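Local coordinates for protein Hcp1 family type VI secretion system effector (Salmonella typhimurium, PDB 5XHH) that probably forms, as in other Hcp proteins, stacked hexameric rings that build the inner tube of the type VI secretion system and are themselves secreted, at residues G76-Q81 / F101-V106; T54-D59 / V125-S130. One frame throughout, in Å; residues are numbered along the deposited sequence.

Contact 1 of 2, residues G76-Q81 / F101-V106; sequences GKHIPQ and FTDLIV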
loop_
_atom_site.group_PDB
_atom_site.type_symbol
_atom_site.label_atom_id
_atom_site.label_comp_id
_atom_site.label_asym_id
_atom_site.label_seq_id
_atom_site.Cartn_x
_atom_site.Cartn_y
_atom_site.Cartn_z
ATOM N N GLY A 76 14.309 -9.119 1.252
ATOM C CA GLY A 76 13.166 -9.731 1.911
ATOM C C GLY A 76 12.904 -9.256 3.323
ATOM O O GLY A 76 12.161 -9.914 4.062
ATOM N N LYS A 77 13.481 -8.125 3.718
ATOM C CA LYS A 77 13.318 -7.631 5.078
ATOM C C LYS A 77 11.853 -7.321 5.375
ATOM O O LYS A 77 11.128 -6.779 4.538
ATOM C CB LYS A 77 14.179 -6.389 5.282
ATOM C CG LYS A 77 14.212 -5.816 6.712
ATOM C CD LYS A 77 15.169 -4.632 6.732
ATOM C CE LYS A 77 15.512 -4.159 8.141
ATOM N NZ LYS A 77 14.337 -3.621 8.860
ATOM N N HIS A 78 11.433 -7.673 6.588
ATOM C CA HIS A 78 10.054 -7.531 7.031
ATOM C C HIS A 78 9.766 -6.076 7.382
ATOM O O HIS A 78 10.617 -5.375 7.935
ATOM C CB HIS A 78 9.824 -8.482 8.218
ATOM C CG HIS A 78 8.777 -8.052 9.202
ATOM N ND1 HIS A 78 7.481 -8.528 9.171
ATOM C CD2 HIS A 78 8.858 -7.261 10.300
ATOM C CE1 HIS A 78 6.799 -8.011 10.178
ATOM N NE2 HIS A 78 7.611 -7.237 10.877
ATOM N N ILE A 79 8.585 -5.609 7.003
ATOM C CA ILE A 79 8.107 -4.262 7.297
ATOM C C ILE A 79 6.994 -4.381 8.335
ATOM O O ILE A 79 5.973 -5.016 8.051
ATOM C CB ILE A 79 7.584 -3.558 6.042
ATOM C CG1 ILE A 79 8.681 -3.434 4.991
ATOM C CG2 ILE A 79 7.005 -2.212 6.416
ATOM C CD1 ILE A 79 8.149 -3.039 3.627
ATOM N N PRO A 80 7.153 -3.817 9.539
ATOM C CA PRO A 80 6.071 -3.936 10.548
ATOM C C PRO A 80 4.730 -3.386 10.088
ATOM O O PRO A 80 3.728 -4.103 10.156
ATOM C CB PRO A 80 6.638 -3.166 11.755
ATOM C CG PRO A 80 8.145 -3.368 11.626
ATOM C CD PRO A 80 8.418 -3.339 10.128
ATOM N N GLN A 81 4.666 -2.149 9.596
ATOM C CA GLN A 81 3.376 -1.641 9.149
ATOM C C GLN A 81 3.550 -0.614 8.035
ATOM O O GLN A 81 4.649 -0.104 7.784
ATOM C CB GLN A 81 2.555 -1.053 10.317
ATOM C CG GLN A 81 2.850 0.381 10.669
ATOM C CD GLN A 81 1.774 1.032 11.548
ATOM O OE1 GLN A 81 1.750 2.244 11.677
ATOM N NE2 GLN A 81 0.897 0.229 12.156
ATOM N N PHE A 101 -1.853 -1.647 7.014
ATOM C CA PHE A 101 -1.360 -2.983 6.717
ATOM C C PHE A 101 -0.254 -3.317 7.708
ATOM O O PHE A 101 0.482 -2.430 8.156
ATOM C CB PHE A 101 -0.792 -3.090 5.295
ATOM C CG PHE A 101 -1.693 -2.562 4.208
ATOM C CD1 PHE A 101 -1.631 -1.233 3.819
ATOM C CD2 PHE A 101 -2.551 -3.409 3.530
ATOM C CE1 PHE A 101 -2.446 -0.751 2.785
ATOM C CE2 PHE A 101 -3.360 -2.943 2.513
ATOM C CZ PHE A 101 -3.313 -1.617 2.138
ATOM N N THR A 102 -0.127 -4.601 8.043
ATOM C CA THR A 102 0.996 -5.016 8.873
ATOM C C THR A 102 1.698 -6.218 8.265
ATOM O O THR A 102 1.109 -6.979 7.496
ATOM C CB THR A 102 0.579 -5.386 10.308
ATOM O OG1 THR A 102 -0.154 -6.611 10.285
ATOM C CG2 THR A 102 -0.239 -4.287 10.949
ATOM N N ASP A 103 2.964 -6.388 8.659
ATOM C CA ASP A 103 3.766 -7.557 8.304
ATOM C C ASP A 103 3.863 -7.693 6.782
ATOM O O ASP A 103 3.308 -8.595 6.156
ATOM C CB ASP A 103 3.186 -8.820 8.952
ATOM C CG ASP A 103 3.939 -10.077 8.578
ATOM O OD1 ASP A 103 5.185 -10.061 8.615
ATOM O OD2 ASP A 103 3.273 -11.078 8.235
ATOM N N LEU A 104 4.589 -6.752 6.202
ATOM C CA LEU A 104 4.688 -6.633 4.761
ATOM C C LEU A 104 6.072 -7.043 4.277
ATOM O O LEU A 104 7.065 -6.933 5.005
ATOM C CB LEU A 104 4.391 -5.198 4.303
ATOM C CG LEU A 104 3.024 -4.622 4.687
ATOM C CD1 LEU A 104 3.069 -3.845 6.034
ATOM C CD2 LEU A 104 2.444 -3.758 3.553
ATOM N N ILE A 105 6.110 -7.520 3.033
ATOM C CA ILE A 105 7.333 -7.749 2.275
ATOM C C ILE A 105 7.189 -7.036 0.936
ATOM O O ILE A 105 6.095 -7.003 0.358
ATOM C CB ILE A 105 7.590 -9.259 2.066
ATOM C CG1 ILE A 105 7.883 -9.951 3.402
ATOM C CG2 ILE A 105 8.762 -9.493 1.136
ATOM C CD1 ILE A 105 7.997 -11.456 3.267
ATOM N N VAL A 106 8.283 -6.460 0.442
ATOM C CA VAL A 106 8.289 -5.871 -0.896
ATOM C C VAL A 106 8.458 -7.002 -1.901
ATOM O O VAL A 106 9.526 -7.610 -1.983
ATOM C CB VAL A 106 9.393 -4.822 -1.054
ATOM C CG1 VAL A 106 9.264 -4.137 -2.417
ATOM C CG2 VAL A 106 9.305 -3.787 0.068
HETATM O O HOH W 1 10.805 -6.773 1.802
#
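A G1 beta bulge marks the corner where strand 97-102 folds over into strand 104-113 of this Hcp beta-barrel: D103, with positive phi, and L104 both face I79 of strand 79-88. The backbone grip is tight. I79 N gives a bond of 2.8 Å to L104 O, and L104 N returns a nearly straight one (173°) to I79 O. The amide of D103 bonds to P80 O, approaching from above the carbonyl plane. On the buried side, I79 and L104 lie CB to CB at 4.0 Å, while I79 CD1 reaches V106 CG2 and Y72 of helix 66-75 covers both I79 and V106. L127 and F129 close over L104.

The other side is looser and faces solvent. H78, its CG anti to the backbone N (chi1 152°), brings its ring edge to the D103 carboxylate, the two planes 40° apart; the bond from H78 ND1 to D103 OD1 is short but bent, hence weak. D103 OD2 is held more firmly by S130 and K156. Beyond H78 the two chains diverge, and a water bridges the gap, donating to K77 O at 2.8 Å and accepting from V106 N at 2.9 Å.

Contact 2 of 2, residues T54-D59 / V125-S130; sequences TNLDFD and VELSFS
At V125, strand 121-129 runs antiparallel to strand 51-61, inside the four-stranded sheet of the Hcp barrel. V125 forms a hydrogen-bonded pair with F58: V125 N to F58 O and F58 N to V125 O, both 2.9 Å and both nearly along the C=O axis. The F58 ring, set by a chi1 of 75° in the crowded position between N and carbonyl carbon, folds back over its partner, so that V125 CB sits 3.8 Å from the ring centroid in a CH-pi contact over one face.

E126, opposite D57, turns to the other side of the sheet. Its extended chain carries OE1 to N55 ND2, a straight bond (3.1 Å, 168°) that lies in the amide plane and uses the anti lone pair of the carboxylate. L127 returns to the buried face and pairs with L56 through two more backbone bonds; its CD1 touches F58 CE2 at 4.0 Å. S128 places CB against N55 OD1. At F129 a water stands between the chains, donating to T54 O and accepting from F129 N; it lies over one face of the F129 ring, whose edge points at L56 N.

One face is thus aromatic and aliphatic, joined by W30 and W32 of strand 29-36, the other polar and charged. There D57 OD2 and E126 OE2 stand 4.1 Å apart, a repulsion that R31, in a salt bridge with D57 OD1, and the N55 amide probably ease, keeping both carboxylates ionised.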
loop_
_atom_site.group_PDB
_atom_site.type_symbol
_atom_site.label_atom_id
_atom_site.label_comp_id
_atom_site.label_asym_id
_atom_site.label_seq_id
_atom_site.Cartn_x
_atom_site.Cartn_y
_atom_site.Cartn_z
ATOM N N THR A 54 -4.777 -10.322 -2.355
ATOM C CA THR A 54 -3.664 -10.026 -3.246
ATOM C C THR A 54 -2.610 -9.186 -2.528
ATOM O O THR A 54 -2.771 -8.776 -1.377
ATOM C CB THR A 54 -4.120 -9.242 -4.473
ATOM O OG1 THR A 54 -4.561 -7.940 -4.057
ATOM C CG2 THR A 54 -5.231 -9.956 -5.203
ATOM N N ASN A 55 -1.522 -8.898 -3.233
ATOM C CA ASN A 55 -0.624 -7.842 -2.785
ATOM C C ASN A 55 -1.282 -6.468 -2.942
ATOM O O ASN A 55 -2.234 -6.278 -3.696
ATOM C CB ASN A 55 0.685 -7.884 -3.574
ATOM C CG ASN A 55 1.466 -9.162 -3.328
ATOM O OD1 ASN A 55 1.276 -9.808 -2.308
ATOM N ND2 ASN A 55 2.337 -9.537 -4.269
ATOM N N LEU A 56 -0.773 -5.505 -2.195
ATOM C CA LEU A 56 -1.012 -4.110 -2.521
ATOM C C LEU A 56 -0.162 -3.733 -3.731
ATOM O O LEU A 56 1.069 -3.818 -3.677
ATOM C CB LEU A 56 -0.665 -3.224 -1.328
ATOM C CG LEU A 56 -0.733 -1.725 -1.646
ATOM C CD1 LEU A 56 -2.179 -1.271 -1.980
ATOM C CD2 LEU A 56 -0.170 -0.928 -0.499
ATOM N N ASP A 57 -0.813 -3.337 -4.827
ATOM C CA ASP A 57 -0.125 -2.804 -5.999
ATOM C C ASP A 57 -0.267 -1.284 -5.975
ATOM O O ASP A 57 -1.383 -0.771 -5.885
ATOM C CB ASP A 57 -0.716 -3.411 -7.281
ATOM C CG ASP A 57 -0.074 -2.865 -8.580
ATOM O OD1 ASP A 57 0.032 -1.636 -8.764
ATOM O OD2 ASP A 57 0.303 -3.679 -9.443
ATOM N N PHE A 58 0.849 -0.557 -6.041
ATOM C CA PHE A 58 0.751 0.895 -6.125
ATOM C C PHE A 58 1.776 1.439 -7.111
ATOM O O PHE A 58 2.754 0.775 -7.450
ATOM C CB PHE A 58 0.880 1.574 -4.745
ATOM C CG PHE A 58 2.275 1.609 -4.175
ATOM C CD1 PHE A 58 3.115 2.683 -4.430
ATOM C CD2 PHE A 58 2.718 0.616 -3.333
ATOM C CE1 PHE A 58 4.399 2.730 -3.899
ATOM C CE2 PHE A 58 3.999 0.661 -2.782
ATOM C CZ PHE A 58 4.833 1.724 -3.063
ATOM N N ASP A 59 1.522 2.661 -7.570
ATOM C CA ASP A 59 2.377 3.370 -8.523
ATOM C C ASP A 59 2.859 4.663 -7.870
ATOM O O ASP A 59 2.089 5.337 -7.168
ATOM C CB ASP A 59 1.595 3.686 -9.822
ATOM C CG ASP A 59 2.492 4.146 -10.982
ATOM O OD1 ASP A 59 3.741 3.991 -10.945
ATOM O OD2 ASP A 59 1.923 4.678 -11.957
ATOM N N VAL A 125 4.981 -1.003 -7.678
ATOM C CA VAL A 125 5.476 -1.704 -6.504
ATOM C C VAL A 125 4.375 -2.621 -5.997
ATOM O O VAL A 125 3.204 -2.232 -5.939
ATOM C CB VAL A 125 5.899 -0.720 -5.390
ATOM C CG1 VAL A 125 6.445 -1.480 -4.180
ATOM C CG2 VAL A 125 6.911 0.289 -5.913
ATOM N N GLU A 126 4.747 -3.831 -5.625
ATOM C CA GLU A 126 3.844 -4.734 -4.945
ATOM C C GLU A 126 4.410 -5.050 -3.574
ATOM O O GLU A 126 5.598 -5.394 -3.453
ATOM C CB GLU A 126 3.629 -6.008 -5.736
ATOM C CG GLU A 126 2.873 -5.801 -7.030
ATOM C CD GLU A 126 2.638 -7.119 -7.733
ATOM O OE1 GLU A 126 2.596 -8.148 -7.025
ATOM O OE2 GLU A 126 2.500 -7.127 -8.976
ATOM N N LEU A 127 3.543 -4.924 -2.562
ATOM C CA LEU A 127 3.833 -5.256 -1.174
ATOM C C LEU A 127 2.857 -6.332 -0.734
ATOM O O LEU A 127 1.638 -6.142 -0.815
ATOM C CB LEU A 127 3.692 -4.042 -0.258
ATOM C CG LEU A 127 4.338 -2.705 -0.595
ATOM C CD1 LEU A 127 3.893 -1.667 0.414
ATOM C CD2 LEU A 127 5.852 -2.811 -0.640
ATOM N N SER A 128 3.379 -7.459 -0.279
ATOM C CA SER A 128 2.493 -8.428 0.331
ATOM C C SER A 128 2.242 -8.012 1.770
ATOM O O SER A 128 3.085 -7.377 2.400
ATOM C CB SER A 128 3.096 -9.827 0.273
ATOM O OG SER A 128 4.248 -9.865 1.079
ATOM N N PHE A 129 1.053 -8.330 2.276
ATOM C CA PHE A 129 0.716 -8.028 3.657
ATOM C C PHE A 129 -0.105 -9.178 4.220
ATOM O O PHE A 129 -0.865 -9.829 3.498
ATOM C CB PHE A 129 -0.061 -6.697 3.787
ATOM C CG PHE A 129 -1.344 -6.663 3.004
ATOM C CD1 PHE A 129 -1.356 -6.227 1.689
ATOM C CD2 PHE A 129 -2.534 -7.075 3.573
ATOM C CE1 PHE A 129 -2.539 -6.198 0.956
ATOM C CE2 PHE A 129 -3.717 -7.053 2.851
ATOM C CZ PHE A 129 -3.716 -6.608 1.531
ATOM N N SER A 130 0.049 -9.430 5.512
ATOM C CA SER A 130 -0.764 -10.476 6.105
ATOM C C SER A 130 -2.007 -9.955 6.812
ATOM O O SER A 130 -2.940 -10.733 7.005
ATOM C CB SER A 130 0.075 -11.333 7.061
ATOM O OG SER A 130 0.906 -10.529 7.847
HETATM O O HOH W 2 -1.043 -9.412 0.649
#

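In the fold
The centres of the two contacts lie 10 Å apart. Along the chain, 54-59 comes first, then both segments of contact 1, and finally 125-130, so contact 2 encloses contact 1. Contact 2 pairs the two middle strands of the four-stranded sheet, whereas contact 1 sits where strand 97-102 of the seven-stranded sheet, hairpin partner of 79-88, turns into strand 104-113 at the edge of the smaller one. Strands 104-113 and 121-129 are neighbours, and I105 O accepts S128 N at 2.8 Å. The rings of F101 and F129 meet at the corner. Contact 1 joins the two sheets and packs on helix 66-75, while contact 2 builds the middle of the smaller sheet.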